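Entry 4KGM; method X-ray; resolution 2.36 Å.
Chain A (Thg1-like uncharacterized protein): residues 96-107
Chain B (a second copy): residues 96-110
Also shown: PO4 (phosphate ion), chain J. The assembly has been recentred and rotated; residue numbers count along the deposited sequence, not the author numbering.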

# COMPACT_ATOMS: atom_id res chain seq x y z
N ASN A 96 7.07 8.60 -5.71
CA ASN A 96 5.62 8.56 -5.54
C ASN A 96 4.98 7.65 -6.59
O ASN A 96 5.06 7.93 -7.78
CB ASN A 96 5.05 9.98 -5.64
CG ASN A 96 3.55 10.04 -5.39
OD1 ASN A 96 2.76 9.40 -6.09
ND2 ASN A 96 3.16 10.82 -4.40
N LEU A 97 4.34 6.58 -6.13
CA LEU A 97 3.78 5.57 -7.03
C LEU A 97 2.78 6.12 -8.05
O LEU A 97 2.99 5.99 -9.25
CB LEU A 97 3.14 4.43 -6.23
CG LEU A 97 2.59 3.25 -7.05
CD1 LEU A 97 3.72 2.44 -7.68
CD2 LEU A 97 1.71 2.36 -6.19
N GLN A 98 1.71 6.75 -7.56
CA GLN A 98 0.65 7.23 -8.44
C GLN A 98 1.11 8.33 -9.39
O GLN A 98 0.56 8.48 -10.48
CB GLN A 98 -0.55 7.73 -7.63
CG GLN A 98 -1.32 6.63 -6.92
CD GLN A 98 -2.67 7.11 -6.43
OE1 GLN A 98 -3.59 7.31 -7.22
NE2 GLN A 98 -2.80 7.29 -5.12
N LYS A 99 2.12 9.09 -8.98
CA LYS A 99 2.62 10.17 -9.81
C LYS A 99 3.53 9.64 -10.92
O LYS A 99 3.45 10.09 -12.06
CB LYS A 99 3.34 11.22 -8.96
CG LYS A 99 3.02 12.65 -9.36
CD LYS A 99 3.57 13.65 -8.37
CE LYS A 99 3.21 15.07 -8.76
NZ LYS A 99 3.75 16.06 -7.79
N ILE A 100 4.39 8.68 -10.58
CA ILE A 100 5.28 8.08 -11.56
C ILE A 100 4.48 7.38 -12.66
O ILE A 100 4.79 7.53 -13.85
CB ILE A 100 6.24 7.07 -10.90
CG1 ILE A 100 7.28 7.80 -10.05
CG2 ILE A 100 6.95 6.24 -11.96
CD1 ILE A 100 8.24 6.87 -9.33
N ALA A 101 3.46 6.62 -12.27
CA ALA A 101 2.65 5.87 -13.23
C ALA A 101 1.81 6.78 -14.13
O ALA A 101 1.77 6.60 -15.34
CB ALA A 101 1.76 4.87 -12.50
N SER A 102 1.14 7.75 -13.53
CA SER A 102 0.22 8.62 -14.27
C SER A 102 0.95 9.58 -15.21
O SER A 102 0.58 9.72 -16.37
CB SER A 102 -0.69 9.39 -13.31
OG SER A 102 0.05 10.27 -12.48
N VAL A 103 1.99 10.23 -14.70
CA VAL A 103 2.76 11.18 -15.51
C VAL A 103 3.45 10.48 -16.67
O VAL A 103 3.57 11.04 -17.77
CB VAL A 103 3.77 11.98 -14.65
CG1 VAL A 103 4.72 12.79 -15.52
CG2 VAL A 103 3.03 12.88 -13.67
N SER A 104 3.89 9.25 -16.44
CA SER A 104 4.47 8.44 -17.51
C SER A 104 3.44 8.18 -18.60
O SER A 104 3.72 8.31 -19.79
CB SER A 104 5.00 7.11 -16.97
OG SER A 104 6.09 7.31 -16.10
N ALA A 105 2.23 7.81 -18.18
CA ALA A 105 1.15 7.54 -19.11
C ALA A 105 0.73 8.83 -19.82
O ALA A 105 0.43 8.82 -21.01
CB ALA A 105 -0.04 6.92 -18.39
N SER A 106 0.74 9.93 -19.08
CA SER A 106 0.41 11.23 -19.64
C SER A 106 1.41 11.64 -20.71
O SER A 106 1.03 12.06 -21.80
CB SER A 106 0.36 12.29 -18.54
OG SER A 106 0.05 13.57 -19.06
N MET A 107 2.70 11.52 -20.38
CA MET A 107 3.76 11.86 -21.32
C MET A 107 3.68 11.01 -22.58
O MET A 107 3.81 11.51 -23.69
CB MET A 107 5.13 11.68 -20.67
CG MET A 107 5.53 12.78 -19.71
SD MET A 107 7.11 12.44 -18.90
CE MET A 107 7.33 13.95 -17.96
P PO4 J . 2.02 16.77 -4.39
O1 PO4 J . 2.49 18.16 -4.03
O2 PO4 J . 0.73 16.47 -3.65
O3 PO4 J . 1.76 16.69 -5.88
O4 PO4 J . 3.08 15.76 -4.02
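Chain B (96-110) NLQKIASVSASMATA

Chain B repeats the fold of chain A over this stretch. Residues 97-110 form a helix, with phi between -54 and -79 and psi between -27 and -58. Asn B96 precedes it at the N-cap position, with phi/psi of -66/117. The helix continues later in the chain, as does helix 97-107 of chain A.

The two helices run in the same general direction. Their N-to-C directions differ by 34°, the signed crossing angle is -34°, and the axes approach to 7.6 Å. Like residues pair by their nearest CA atoms. The CA atoms of Ser A102 and Ser B102 are 3.7 Å apart, those of Gln A98 and Gln B98 5.9 Å, and those of Ser A106 and Ser B106 4.7 Å. The contact buries 605 Å², both sides summed.

Small residues line the close packing. At the centre, CB of Ser A102 lies 3.7 Å from O of Ala B101, and O of Ala A101 lies 3.8 Å from CB of Ser B102. One turn on, CB of Ser A102 is 3.9 Å from CB of Ala B105, and CB of Ala A105 is 3.8 Å from O of Ser B102. With little side chain between them, the backbones themselves come into contact.

Toward the N-terminal ends, larger side chains fill the space. The CA-to-CB bond of Gln B98 points sideways, but the end of the side chain comes nearer to chain A. Its OE1 lies 3.5 Å from CD1 of Leu A97 and 3.6 Å from CB of Ala A101. The reciprocal contacts place OE1 of Gln A98 3.5 Å from CD1 of Leu B97 and 3.5 Å from CB of Ala B101. Both glutamines are hydrogen-bonded elsewhere in the structure.

One hydrogen bond crosses between the stretches. Ser A106 OG donates to Thr B109 OG1 at 2.5 Å. Thr B109 OG1 in turn donates to Ala B105 O at 2.4 Å, a very short distance. The threonine hydroxyl thus links the serine of chain A to the backbone of its own helix.

Other polar side chains bond within chain B. Asn B96 OD1 caps the helix by accepting from Lys B99 N at 3.0 Å. Ser B102 OG donates to Gln B98 O at 2.7 Å, and Ser B104 OG to Ile B100 O at 2.7 Å. The same three bonds occur in chain A.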

# COMPACT_ATOMS: atom_id res chain seq x y z
N ASN B 96 -8.52 -0.78 -9.43
CA ASN B 96 -7.06 -0.80 -9.51
C ASN B 96 -6.52 0.63 -9.44
O ASN B 96 -6.79 1.44 -10.32
CB ASN B 96 -6.61 -1.49 -10.80
CG ASN B 96 -5.10 -1.63 -10.91
OD1 ASN B 96 -4.36 -0.65 -10.84
ND2 ASN B 96 -4.63 -2.86 -11.09
N LEU B 97 -5.76 0.92 -8.39
CA LEU B 97 -5.28 2.27 -8.12
C LEU B 97 -4.46 2.87 -9.26
O LEU B 97 -4.80 3.93 -9.79
CB LEU B 97 -4.47 2.31 -6.82
CG LEU B 97 -4.00 3.70 -6.35
CD1 LEU B 97 -5.17 4.52 -5.82
CD2 LEU B 97 -2.90 3.58 -5.30
N GLN B 98 -3.38 2.20 -9.63
CA GLN B 98 -2.48 2.72 -10.65
C GLN B 98 -3.16 2.84 -12.01
O GLN B 98 -2.77 3.66 -12.83
CB GLN B 98 -1.23 1.85 -10.77
CG GLN B 98 -0.33 1.86 -9.54
CD GLN B 98 1.04 1.26 -9.82
OE1 GLN B 98 1.83 1.83 -10.56
NE2 GLN B 98 1.31 0.10 -9.23
N LYS B 99 -4.18 2.02 -12.24
CA LYS B 99 -4.88 2.03 -13.52
C LYS B 99 -5.86 3.19 -13.57
O LYS B 99 -5.96 3.89 -14.58
CB LYS B 99 -5.59 0.70 -13.75
CG LYS B 99 -5.70 0.30 -15.22
CD LYS B 99 -6.09 -1.16 -15.35
CE LYS B 99 -6.24 -1.57 -16.82
NZ LYS B 99 -4.97 -1.44 -17.57
N ILE B 100 -6.59 3.41 -12.48
CA ILE B 100 -7.53 4.52 -12.41
C ILE B 100 -6.81 5.86 -12.51
O ILE B 100 -7.27 6.77 -13.21
CB ILE B 100 -8.37 4.45 -11.11
CG1 ILE B 100 -9.32 3.25 -11.16
CG2 ILE B 100 -9.16 5.73 -10.92
CD1 ILE B 100 -10.19 3.11 -9.93
N ALA B 101 -5.67 5.99 -11.84
CA ALA B 101 -4.93 7.24 -11.82
C ALA B 101 -4.24 7.54 -13.15
O ALA B 101 -4.28 8.66 -13.64
CB ALA B 101 -3.92 7.24 -10.68
N SER B 102 -3.61 6.52 -13.73
CA SER B 102 -2.84 6.73 -14.95
C SER B 102 -3.74 6.96 -16.17
O SER B 102 -3.47 7.85 -16.98
CB SER B 102 -1.88 5.57 -15.20
OG SER B 102 -2.58 4.35 -15.41
N VAL B 103 -4.81 6.18 -16.29
CA VAL B 103 -5.71 6.30 -17.43
C VAL B 103 -6.49 7.61 -17.39
O VAL B 103 -6.70 8.25 -18.43
CB VAL B 103 -6.67 5.08 -17.54
CG1 VAL B 103 -7.66 5.27 -18.68
CG2 VAL B 103 -5.87 3.81 -17.75
N SER B 104 -6.90 8.02 -16.20
CA SER B 104 -7.55 9.32 -16.02
C SER B 104 -6.64 10.44 -16.51
O SER B 104 -7.08 11.35 -17.22
CB SER B 104 -7.90 9.56 -14.55
OG SER B 104 -8.95 8.71 -14.14
N ALA B 105 -5.37 10.37 -16.13
CA ALA B 105 -4.39 11.37 -16.56
C ALA B 105 -4.14 11.24 -18.05
O ALA B 105 -3.86 12.23 -18.73
CB ALA B 105 -3.09 11.21 -15.79
N SER B 106 -4.24 10.02 -18.56
CA SER B 106 -4.08 9.76 -19.99
C SER B 106 -5.23 10.39 -20.77
O SER B 106 -5.00 11.18 -21.69
CB SER B 106 -4.03 8.26 -20.26
OG SER B 106 -3.74 8.00 -21.62
N MET B 107 -6.45 10.05 -20.39
CA MET B 107 -7.65 10.59 -21.03
C MET B 107 -7.65 12.11 -21.03
O MET B 107 -7.98 12.74 -22.03
CB MET B 107 -8.91 10.07 -20.32
CG MET B 107 -9.20 8.60 -20.55
SD MET B 107 -10.65 8.05 -19.61
CE MET B 107 -10.83 6.37 -20.21
N ALA B 108 -7.28 12.69 -19.89
CA ALA B 108 -7.22 14.14 -19.77
C ALA B 108 -6.18 14.72 -20.72
O ALA B 108 -6.44 15.68 -21.44
CB ALA B 108 -6.91 14.55 -18.33
N THR B 109 -5.00 14.11 -20.73
CA THR B 109 -3.90 14.55 -21.58
C THR B 109 -4.28 14.54 -23.06
O THR B 109 -4.02 15.50 -23.78
CB THR B 109 -2.66 13.65 -21.39
OG1 THR B 109 -2.32 13.60 -20.00
CG2 THR B 109 -1.48 14.17 -22.19
N ALA B 110 -4.91 13.45 -23.50
CA ALA B 110 -5.29 13.28 -24.90
C ALA B 110 -6.27 14.35 -25.37
O ALA B 110 -6.04 15.01 -26.39
CB ALA B 110 -5.87 11.90 -25.13